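Local coordinates for response regulator receiver protein (Sinorhizobium medicae, PDB 2RDM) that is probably a two-component response regulator whose receiver domain is probably switched by phosphorylation, though its own signalling pathway is unknown, at residues 115-118 and 119-123; 10-14 and 15-19; 54-57 and 58-62. The protein carries 1 engineered substitution. All coordinates share one frame; numbering follows the deposited sequence. Where two conformers were deposited one is given.

The three contacts belong to one receiver domain of the CheY type, a parallel sheet with helices on both faces. Along the chain contact 2 comes first, then contact 3, then contact 1. Contacts 2 and 3 lie at the C-terminal ends of neighbouring strands 7-11 and 53-57 and the loops after them, their centres about 9 Å apart, and together bring acidic residues to the predicted phosphorylation site. Contact 1 lies in the last helix, 110-122, its centre about 20 Å from that of contact 3 and on the opposite side of the chain's centre. Even so, V117 CG2 meets V55 CG2 at 3.8 Å, where the helix packs on the sheet; it also faces other subunits.

Contact 1. Residues 115-118 and 119-123; sequences TAVS and QLLNA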
ATOM      1  N   THR A 115      14.183  -8.595  -6.232  1.00 27.71           N
ATOM      2  CA  THR A 115      12.830  -8.294  -5.781  1.00 25.05           C
ATOM      3  C   THR A 115      12.564  -6.790  -5.790  1.00 28.78           C
ATOM      4  O   THR A 115      11.553  -6.360  -6.294  1.00 25.29           O
ATOM      5  CB  THR A 115      12.548  -8.903  -4.378  1.00 24.27           C
ATOM      6  OG1 THR A 115      12.677 -10.331  -4.461  1.00 28.32           O
ATOM      7  CG2 THR A 115      11.145  -8.560  -3.931  1.00 30.77           C
ATOM      8  N   ALA A 116      13.500  -5.995  -5.269  1.00 21.32           N
ATOM      9  CA  ALA A 116      13.353  -4.547  -5.251  1.00 24.79           C
ATOM     10  C   ALA A 116      13.214  -3.984  -6.658  1.00 28.71           C
ATOM     11  O   ALA A 116      12.295  -3.213  -6.931  1.00 26.53           O
ATOM     12  CB  ALA A 116      14.553  -3.900  -4.545  1.00 24.41           C
ATOM     13  N   VAL A 117      14.101  -4.401  -7.552  1.00 29.29           N
ATOM     14  CA  VAL A 117      14.120  -3.873  -8.921  1.00 25.61           C
ATOM     15  C   VAL A 117      12.818  -4.258  -9.635  1.00 23.32           C
ATOM     16  O   VAL A 117      12.147  -3.388 -10.199  1.00 27.04           O
ATOM     17  CB  VAL A 117      15.385  -4.356  -9.699  1.00 27.56           C
ATOM     18  CG1 VAL A 117      15.303  -4.035 -11.176  1.00 26.81           C
ATOM     19  CG2 VAL A 117      16.638  -3.682  -9.127  1.00 24.75           C
ATOM     20  N   SER A 118      12.455  -5.535  -9.545  1.00 24.30           N
ATOM     21  CA  SER A 118      11.263  -6.082 -10.257  1.00 25.16           C
ATOM     22  C   SER A 118       9.958  -5.475  -9.761  1.00 25.54           C
ATOM     23  O   SER A 118       9.064  -5.141 -10.558  1.00 28.47           O
ATOM     24  CB  SER A 118      11.210  -7.607 -10.079  1.00 27.26           C
ATOM     25  OG  SER A 118      12.418  -8.227 -10.493  1.00 28.01           O
ATOM     26  N   GLN A 119       9.834  -5.341  -8.438  1.00 26.21           N
ATOM     27  CA  GLN A 119       8.663  -4.737  -7.814  1.00 27.48           C
ATOM     28  C   GLN A 119       8.456  -3.286  -8.275  1.00 27.98           C
ATOM     29  O   GLN A 119       7.342  -2.875  -8.565  1.00 28.90           O
ATOM     30  CB  GLN A 119       8.830  -4.789  -6.288  1.00 25.55           C
ATOM     31  CG  GLN A 119       7.723  -4.206  -5.490  1.00 36.32           C
ATOM     32  CD  GLN A 119       8.065  -4.231  -4.014  1.00 46.30           C
ATOM     33  OE1 GLN A 119       8.565  -5.240  -3.501  1.00 37.29           O
ATOM     34  NE2 GLN A 119       7.819  -3.122  -3.331  1.00 45.59           N
ATOM     35  N   LEU A 120       9.534  -2.514  -8.343  1.00 28.79           N
ATOM     36  CA  LEU A 120       9.432  -1.124  -8.779  1.00 28.42           C
ATOM     37  C   LEU A 120       9.135  -0.981 -10.267  1.00 26.99           C
ATOM     38  O   LEU A 120       8.402  -0.082 -10.654  1.00 30.93           O
ATOM     39  CB  LEU A 120      10.689  -0.353  -8.414  1.00 25.18           C
ATOM     40  CG  LEU A 120      10.910  -0.202  -6.903  1.00 25.32           C
ATOM     41  CD1 LEU A 120      12.244   0.504  -6.658  1.00 25.64           C
ATOM     42  CD2 LEU A 120       9.762   0.516  -6.221  1.00 27.11           C
ATOM     43  N   LEU A 121       9.696  -1.871 -11.087  1.00 29.27           N
ATOM     44  CA  LEU A 121       9.362  -1.905 -12.517  1.00 29.78           C
ATOM     45  C   LEU A 121       7.914  -2.291 -12.706  1.00 29.63           C
ATOM     46  O   LEU A 121       7.217  -1.684 -13.519  1.00 32.77           O
ATOM     47  CB  LEU A 121      10.245  -2.895 -13.267  1.00 27.58           C
ATOM     48  CG  LEU A 121      11.686  -2.479 -13.545  1.00 32.98           C
ATOM     49  CD1 LEU A 121      12.500  -3.718 -13.734  1.00 36.31           C
ATOM     50  CD2 LEU A 121      11.770  -1.592 -14.771  1.00 34.28           C
ATOM     51  N   ASN A 122       7.454  -3.278 -11.938  1.00 27.18           N
ATOM     52  CA  ASN A 122       6.060  -3.737 -12.011  1.00 30.92           C
ATOM     53  C   ASN A 122       5.038  -2.683 -11.592  1.00 35.50           C
ATOM     54  O   ASN A 122       3.920  -2.655 -12.107  1.00 35.66           O
ATOM     55  CB  ASN A 122       5.857  -4.996 -11.164  1.00 27.25           C
ATOM     56  CG  ASN A 122       6.618  -6.205 -11.698  1.00 32.79           C
ATOM     57  OD1 ASN A 122       7.258  -6.140 -12.744  1.00 32.72           O
ATOM     58  ND2 ASN A 122       6.569  -7.308 -10.966  1.00 30.00           N
ATOM     59  N   ALA A 123       5.428  -1.813 -10.661  1.00 35.18           N
ATOM     60  CA  ALA A 123       4.535  -0.783 -10.114  1.00 37.68           C
ATOM     61  C   ALA A 123       4.300   0.419 -11.043  1.00 41.24           C
ATOM     62  O   ALA A 123       3.456   1.270 -10.750  1.00 43.14           O
ATOM     63  CB  ALA A 123       5.051  -0.314  -8.744  1.00 33.90           C
TER
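L121 and V117 lie side by side on one flank of helix 110-122, one turn apart and pointing the same way. Followed outward, the L121 side chain first brings CB to 3.6 Å from V117 O, the carbonyl that also accepts the backbone N of L121. CG stays against the same oxygen, because it stands anti to the carbonyl carbon of L121, chi1 -75°. At the tip CD1 reaches V117 CG1 at 3.8 Å, a plain methyl contact; branched valine and longer leucine together form one apolar patch. Backbone bonds of the alpha-helical i to i+4 kind run alongside, from Q119 N to T115 O at 2.9 Å and from N122 N to S118 O at 2.8 Å. The polar residues keep to another flank. S118 turns its OG back to the carbonyl of I114, as serines in helices readily do. N122 CG lies 2.9 Å from S118 O, with no hydrogen bond from its amide to that oxygen; ND2 instead goes to the Q112 carbonyl of the second subunit. A leucine in place of N122 would probably leave that carbonyl without its N-H donor, as the apolar side chain has nothing to offer it. Small T115 and S118 suit a flank pressed on other subunits: S118 packs on A111 of the second, T115 on S118 of the third. Inward, V117 and L121 touch F30, a loop residue before strand 31-35, while A116, V117 and L120 rest on V83 of strand 82-86, and A116 and L120 also reach I102 of strand 102-105.

Contact 2. Residues 10-14 and 15-19; sequences LADDE and AILLL
Leaving strand 7-11, the backbone doubles back into helix 15-27 so sharply that the CA atoms of D12 and L18 come within 5.5 Å. This is the first turn of a beta-alpha-beta unit, completed by strand 31-35, in a CheY-like receiver fold, whose acidic pocket is built partly from this loop. D12 shapes the bend through an Asx turn: its OD1 accepts from E14 N at 3.1 Å, met nearly along the C-O axis though the N-H is bent to 137°. Aspartate suits the place because its short chain lets the carboxylate reach a backbone N two residues on. E14, at the N-cap position, begins the helix with its carbonyl, which takes L18 N at 3.0 Å in a nearly straight bond of 166°.

The E14 side chain runs across the first helical turn. Its CG stands between the backbone N and the carbonyl carbon, chi1 46°, and the extended chain beyond slants across L17, bringing CD to 3.5 Å from L17 CD1. OE2 leans on that same methyl, while OE1 lies beside I16 CG1 at 3.4 Å. Both CG and the carboxylate thus lie along the leucine, and glutamate can be tolerated there because E14 is exposed, so that its charge can remain in contact with solvent. L17 also lays its CB near the D12 carboxylate, and beyond the two segments it touches K106.

Deeper in, leucines meet under the loop. L10 and L18 run antiparallel past one another, L10 CD2 also touching L18 O, and so join strand 7-11 to helix 15-27; L18 goes on to A34, L10 to F21 and V55. L18 CD1 sits between D12 O at 3.4 Å and L10 CD2 at 4.1 Å.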
ATOM      1  N   LEU A  10      23.462   0.716 -13.645  1.00 32.95           N
ATOM      2  CA  LEU A  10      24.046   0.356 -12.366  1.00 31.56           C
ATOM      3  C   LEU A  10      25.285   1.205 -12.118  1.00 30.93           C
ATOM      4  O   LEU A  10      26.228   1.164 -12.908  1.00 32.55           O
ATOM      5  CB  LEU A  10      24.404  -1.133 -12.357  1.00 30.25           C
ATOM      6  CG  LEU A  10      25.238  -1.701 -11.206  1.00 30.38           C
ATOM      7  CD1 LEU A  10      24.441  -1.733  -9.897  1.00 31.71           C
ATOM      8  CD2 LEU A  10      25.743  -3.098 -11.547  1.00 36.73           C
ATOM      9  N   ALA A  11      25.283   1.966 -11.026  1.00 30.71           N
ATOM     10  CA  ALA A  11      26.391   2.864 -10.710  1.00 28.09           C
ATOM     11  C   ALA A  11      27.022   2.476  -9.382  1.00 30.07           C
ATOM     12  O   ALA A  11      26.428   2.698  -8.324  1.00 31.14           O
ATOM     13  CB  ALA A  11      25.909   4.336 -10.673  1.00 28.25           C
ATOM     14  N   ASP A  12      28.203   1.869  -9.447  1.00 30.18           N
ATOM     15  CA  ASP A  12      28.920   1.433  -8.244  1.00 36.47           C
ATOM     16  C   ASP A  12      30.422   1.567  -8.447  1.00 40.70           C
ATOM     17  O   ASP A  12      30.946   1.183  -9.491  1.00 41.23           O
ATOM     18  CB  ASP A  12      28.550  -0.015  -7.837  1.00 37.66           C
ATOM     19  CG  ASP A  12      29.054  -0.389  -6.427  1.00 46.52           C
ATOM     20  OD1 ASP A  12      30.270  -0.311  -6.144  1.00 53.78           O
ATOM     21  OD2 ASP A  12      28.228  -0.772  -5.582  1.00 49.34           O
ATOM     22  N   ASP A  13      31.078   2.090  -7.408  1.00 50.90           N
ATOM     23  CA  ASP A  13      32.518   2.391  -7.353  1.00 59.37           C
ATOM     24  C   ASP A  13      33.456   1.199  -7.493  1.00 64.81           C
ATOM     25  O   ASP A  13      34.333   1.192  -8.360  1.00 65.95           O
ATOM     26  CB  ASP A  13      32.842   3.061  -6.011  1.00 63.45           C
ATOM     27  CG  ASP A  13      33.340   4.480  -6.159  1.00 69.63           C
ATOM     28  OD1 ASP A  13      33.796   4.857  -7.258  1.00 77.04           O
ATOM     29  OD2 ASP A  13      33.295   5.217  -5.152  1.00 73.22           O
ATOM     30  N   GLU A  14      33.299   0.216  -6.607  1.00 67.13           N
ATOM     31  CA  GLU A  14      34.276  -0.869  -6.506  1.00 72.16           C
ATOM     32  C   GLU A  14      34.045  -2.023  -7.479  1.00 69.93           C
ATOM     33  O   GLU A  14      32.902  -2.385  -7.778  1.00 66.24           O
ATOM     34  CB  GLU A  14      34.428  -1.368  -5.063  1.00 72.64           C
ATOM     35  CG  GLU A  14      33.135  -1.606  -4.306  1.00 76.74           C
ATOM     36  CD  GLU A  14      33.386  -2.075  -2.881  1.00 81.40           C
ATOM     37  OE1 GLU A  14      34.164  -3.039  -2.699  1.00 88.80           O
ATOM     38  OE2 GLU A  14      32.801  -1.488  -1.944  1.00 87.16           O
ATOM     39  N   ALA A  15      35.158  -2.582  -7.955  1.00 70.71           N
ATOM     40  CA  ALA A  15      35.180  -3.624  -8.985  1.00 70.99           C
ATOM     41  C   ALA A  15      34.481  -4.919  -8.582  1.00 71.61           C
ATOM     42  O   ALA A  15      33.704  -5.468  -9.372  1.00 70.95           O
ATOM     43  CB  ALA A  15      36.620  -3.904  -9.427  1.00 70.36           C
ATOM     44  N   ILE A  16      34.756  -5.395  -7.362  1.00 70.54           N
ATOM     45  CA  ILE A  16      34.148  -6.633  -6.849  1.00 69.39           C
ATOM     46  C   ILE A  16      32.610  -6.565  -6.819  1.00 66.76           C
ATOM     47  O   ILE A  16      31.941  -7.493  -7.270  1.00 64.69           O
ATOM     48  CB  ILE A  16      34.732  -7.085  -5.465  1.00 70.97           C
ATOM     49  CG1 ILE A  16      34.669  -5.964  -4.414  1.00 73.42           C
ATOM     50  CG2 ILE A  16      36.167  -7.594  -5.631  1.00 70.95           C
ATOM     51  CD1 ILE A  16      34.445  -6.460  -2.981  1.00 74.12           C
ATOM     52  N   LEU A  17      32.073  -5.445  -6.336  1.00 62.94           N
ATOM     53  CA  LEU A  17      30.633  -5.281  -6.162  1.00 58.51           C
ATOM     54  C   LEU A  17      29.895  -4.978  -7.462  1.00 55.81           C
ATOM     55  O   LEU A  17      28.825  -5.540  -7.706  1.00 49.08           O
ATOM     56  CB  LEU A  17      30.327  -4.219  -5.103  1.00 57.85           C
ATOM     57  CG  LEU A  17      30.714  -4.558  -3.659  1.00 64.97           C
ATOM     58  CD1 LEU A  17      30.142  -3.509  -2.735  1.00 64.02           C
ATOM     59  CD2 LEU A  17      30.245  -5.955  -3.228  1.00 61.48           C
ATOM     60  N   LEU A  18      30.466  -4.102  -8.292  1.00 55.51           N
ATOM     61  CA  LEU A  18      29.870  -3.782  -9.588  1.00 55.14           C
ATOM     62  C   LEU A  18      29.642  -5.055 -10.403  1.00 53.20           C
ATOM     63  O   LEU A  18      28.555  -5.250 -10.926  1.00 51.03           O
ATOM     64  CB  LEU A  18      30.715  -2.774 -10.376  1.00 56.40           C
ATOM     65  CG  LEU A  18      30.094  -2.302 -11.702  1.00 59.31           C
ATOM     66  CD1 LEU A  18      29.263  -1.031 -11.528  1.00 57.91           C
ATOM     67  CD2 LEU A  18      31.142  -2.133 -12.795  1.00 63.17           C
ATOM     68  N   LEU A  19      30.657  -5.919 -10.474  1.00 55.98           N
ATOM     69  CA  LEU A  19      30.564  -7.202 -11.193  1.00 58.37           C
ATOM     70  C   LEU A  19      29.612  -8.205 -10.510  1.00 55.63           C
ATOM     71  O   LEU A  19      28.961  -9.009 -11.181  1.00 54.75           O
ATOM     72  CB  LEU A  19      31.961  -7.821 -11.390  1.00 60.12           C
ATOM     73  CG  LEU A  19      32.831  -7.495 -12.625  1.00 65.27           C
ATOM     74  CD1 LEU A  19      32.134  -7.855 -13.940  1.00 67.91           C
ATOM     75  CD2 LEU A  19      33.330  -6.043 -12.664  1.00 67.30           C
TER

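Contact 3. Residues 54-57 and 58-62; sequences VVTD and IRFCQ
D57 OD2 is gripped by a water and by the backbone N of D13, and the water ties it to the following loop: it donates 2.6 Å to D57 OD2 and 2.6 Å to R59 O. One molecule thus bridges the carboxylate at the end of strand 53-57 and the chain two residues later. R59 needs only its backbone for this; its side chain leads away toward E92, in a long and weak ion pair.

The second link is the ring of F60, which folds back toward the strand. D57 CB lies over its face, off-centre, in a CH-pi contact of 4.2 Å to the centroid, 29° off the ring normal. The carboxylate is nearly parallel to the ring, 19° between the planes, but displaced above it and toward its rim, and D57 OD2 comes no nearer than 4.1 Å, to F60 CE1. T56 comes from another direction: its OG1 stands in the ring plane at the edge, 3.4 Å from F60 CZ. With OG1 anti to the backbone N, chi1 -177°, the hydroxyl can also donate to D57 O at 3.1 Å. Threonine suits this buried spot, since its hydroxyl is spent on a backbone carbonyl; the T56 side chain also packs on V69 and Y84. I58 turns CD1 back to 3.9 Å from D57 C and packs on Y84 of strand 82-86 and W67 of helix 66-76.

D57 is the predicted phosphorylation site, unmodified here. A glycerol, probably from the crystallisation liquor, sits beside it and accepts from R59 N. D57 OD1 lies close to D12 OD2, two acidic groups brought together. The chemistry implies a carboxylate oriented by a backbone N-H and a water, with its CB resting against the F60 ring, consistent with the acidic phosphoacceptor pocket of receiver domains.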
ATOM      1  N   VAL A  54      17.207   2.321 -12.252  1.00 26.73           N
ATOM      2  CA  VAL A  54      18.504   2.817 -11.845  1.00 24.00           C
ATOM      3  C   VAL A  54      18.843   2.212 -10.484  1.00 26.24           C
ATOM      4  O   VAL A  54      18.049   2.319  -9.558  1.00 27.82           O
ATOM      5  CB  VAL A  54      18.526   4.376 -11.768  1.00 26.86           C
ATOM      6  CG1 VAL A  54      19.852   4.874 -11.197  1.00 32.12           C
ATOM      7  CG2 VAL A  54      18.261   5.011 -13.152  1.00 27.11           C
ATOM      8  N   VAL A  55      19.990   1.548 -10.412  1.00 24.82           N
ATOM      9  CA  VAL A  55      20.527   1.018  -9.154  1.00 27.99           C
ATOM     10  C   VAL A  55      21.842   1.743  -8.870  1.00 28.27           C
ATOM     11  O   VAL A  55      22.825   1.534  -9.595  1.00 28.49           O
ATOM     12  CB  VAL A  55      20.773  -0.505  -9.238  1.00 28.94           C
ATOM     13  CG1 VAL A  55      21.313  -1.019  -7.942  1.00 25.87           C
ATOM     14  CG2 VAL A  55      19.485  -1.265  -9.537  1.00 22.75           C
ATOM     15  N   THR A  56      21.869   2.560  -7.814  1.00 30.06           N
ATOM     16  CA  THR A  56      23.001   3.471  -7.586  1.00 28.89           C
ATOM     17  C   THR A  56      23.506   3.474  -6.146  1.00 25.75           C
ATOM     18  O   THR A  56      22.710   3.464  -5.217  1.00 28.40           O
ATOM     19  CB  THR A  56      22.680   4.948  -8.049  1.00 28.92           C
ATOM     20  OG1 THR A  56      23.834   5.794  -7.883  1.00 33.50           O
ATOM     21  CG2 THR A  56      21.495   5.564  -7.279  1.00 27.22           C
ATOM     22  N   ASP A  57      24.831   3.517  -5.984  1.00 28.00           N
ATOM     23  CA  ASP A  57      25.464   3.854  -4.687  1.00 32.30           C
ATOM     24  C   ASP A  57      25.071   5.235  -4.191  1.00 32.94           C
ATOM     25  O   ASP A  57      24.755   6.102  -4.987  1.00 30.73           O
ATOM     26  CB  ASP A  57      26.986   3.922  -4.822  1.00 35.35           C
ATOM     27  CG  ASP A  57      27.626   2.593  -5.059  1.00 45.88           C
ATOM     28  OD1 ASP A  57      26.909   1.574  -5.151  1.00 46.43           O
ATOM     29  OD2 ASP A  57      28.875   2.585  -5.159  1.00 46.26           O
ATOM     30  N   ILE A  58      25.194   5.467  -2.885  1.00 31.34           N
ATOM     31  CA  ILE A  58      24.998   6.807  -2.336  1.00 34.71           C
ATOM     32  C   ILE A  58      26.270   7.638  -2.506  1.00 41.27           C
ATOM     33  O   ILE A  58      26.214   8.777  -2.971  1.00 43.17           O
ATOM     34  CB  ILE A  58      24.569   6.762  -0.833  1.00 38.31           C
ATOM     35  CG1 ILE A  58      23.181   6.134  -0.694  1.00 40.05           C
ATOM     36  CG2 ILE A  58      24.590   8.155  -0.196  1.00 44.52           C
ATOM     37  CD1 ILE A  58      22.241   6.543  -1.792  1.00 43.22           C
ATOM     38  N   ARG A  59      27.411   7.062  -2.135  1.00 40.47           N
ATOM     39  CA  ARG A  59      28.679   7.781  -2.172  1.00 47.32           C
ATOM     40  C   ARG A  59      29.564   7.274  -3.302  1.00 42.97           C
ATOM     41  O   ARG A  59      29.727   6.070  -3.484  1.00 45.54           O
ATOM     42  CB  ARG A  59      29.425   7.639  -0.838  1.00 49.13           C
ATOM     43  CG  ARG A  59      28.622   8.007   0.397  1.00 59.43           C
ATOM     44  CD  ARG A  59      29.374   7.610   1.663  1.00 62.04           C
ATOM     45  NE  ARG A  59      28.527   7.648   2.857  1.00 77.65           N
ATOM     46  CZ  ARG A  59      28.560   8.606   3.783  1.00 85.38           C
ATOM     47  NH1 ARG A  59      29.402   9.629   3.672  1.00 88.08           N
ATOM     48  NH2 ARG A  59      27.747   8.540   4.830  1.00 88.07           N
ATOM     49  N   PHE A  60      30.133   8.203  -4.063  1.00 39.74           N
ATOM     50  CA  PHE A  60      31.166   7.877  -5.028  1.00 37.94           C
ATOM     51  C   PHE A  60      32.461   8.541  -4.571  1.00 43.93           C
ATOM     52  O   PHE A  60      32.473   9.182  -3.519  1.00 44.49           O
ATOM     53  CB  PHE A  60      30.741   8.328  -6.417  1.00 35.03           C
ATOM     54  CG  PHE A  60      29.511   7.605  -6.925  1.00 36.23           C
ATOM     55  CD1 PHE A  60      29.613   6.301  -7.410  1.00 35.29           C
ATOM     56  CD2 PHE A  60      28.260   8.214  -6.883  1.00 36.94           C
ATOM     57  CE1 PHE A  60      28.484   5.620  -7.872  1.00 40.18           C
ATOM     58  CE2 PHE A  60      27.121   7.536  -7.342  1.00 32.04           C
ATOM     59  CZ  PHE A  60      27.238   6.245  -7.832  1.00 32.13           C
ATOM     60  N   CYS A  61      33.545   8.372  -5.331  1.00 47.84           N
ATOM     61  CA  CYS A  61      34.840   8.977  -4.972  1.00 53.36           C
ATOM     62  C   CYS A  61      34.717  10.497  -4.905  1.00 53.10           C
ATOM     63  O   CYS A  61      35.241  11.128  -3.982  1.00 53.57           O
ATOM     64  CB  CYS A  61      35.937   8.580  -5.965  1.00 55.00           C
ATOM     65  SG  CYS A  61      36.290   6.810  -6.028  1.00 68.26           S
ATOM     66  N   GLN A  62      33.997  11.052  -5.881  1.00 51.22           N
ATOM     67  CA  GLN A  62      33.756  12.488  -5.973  0.50 52.43           C
ATOM     68  C   GLN A  62      32.269  12.762  -6.227  1.00 53.63           C
ATOM     69  O   GLN A  62      31.557  11.886  -6.736  1.00 47.49           O
ATOM     70  CB  GLN A  62      34.606  13.096  -7.100  0.50 54.13           C
ATOM     71  CG  GLN A  62      36.110  13.185  -6.803  0.50 54.42           C
ATOM     72  CD  GLN A  62      36.433  14.078  -5.616  0.50 52.15           C
ATOM     73  OE1 GLN A  62      35.904  15.181  -5.490  0.50 54.22           O
ATOM     74  NE2 GLN A  62      37.312  13.602  -4.740  0.50 48.07           N
TER
HETATM   75  O   HOH W   1      30.579   3.594  -3.530  1.00 51.77           O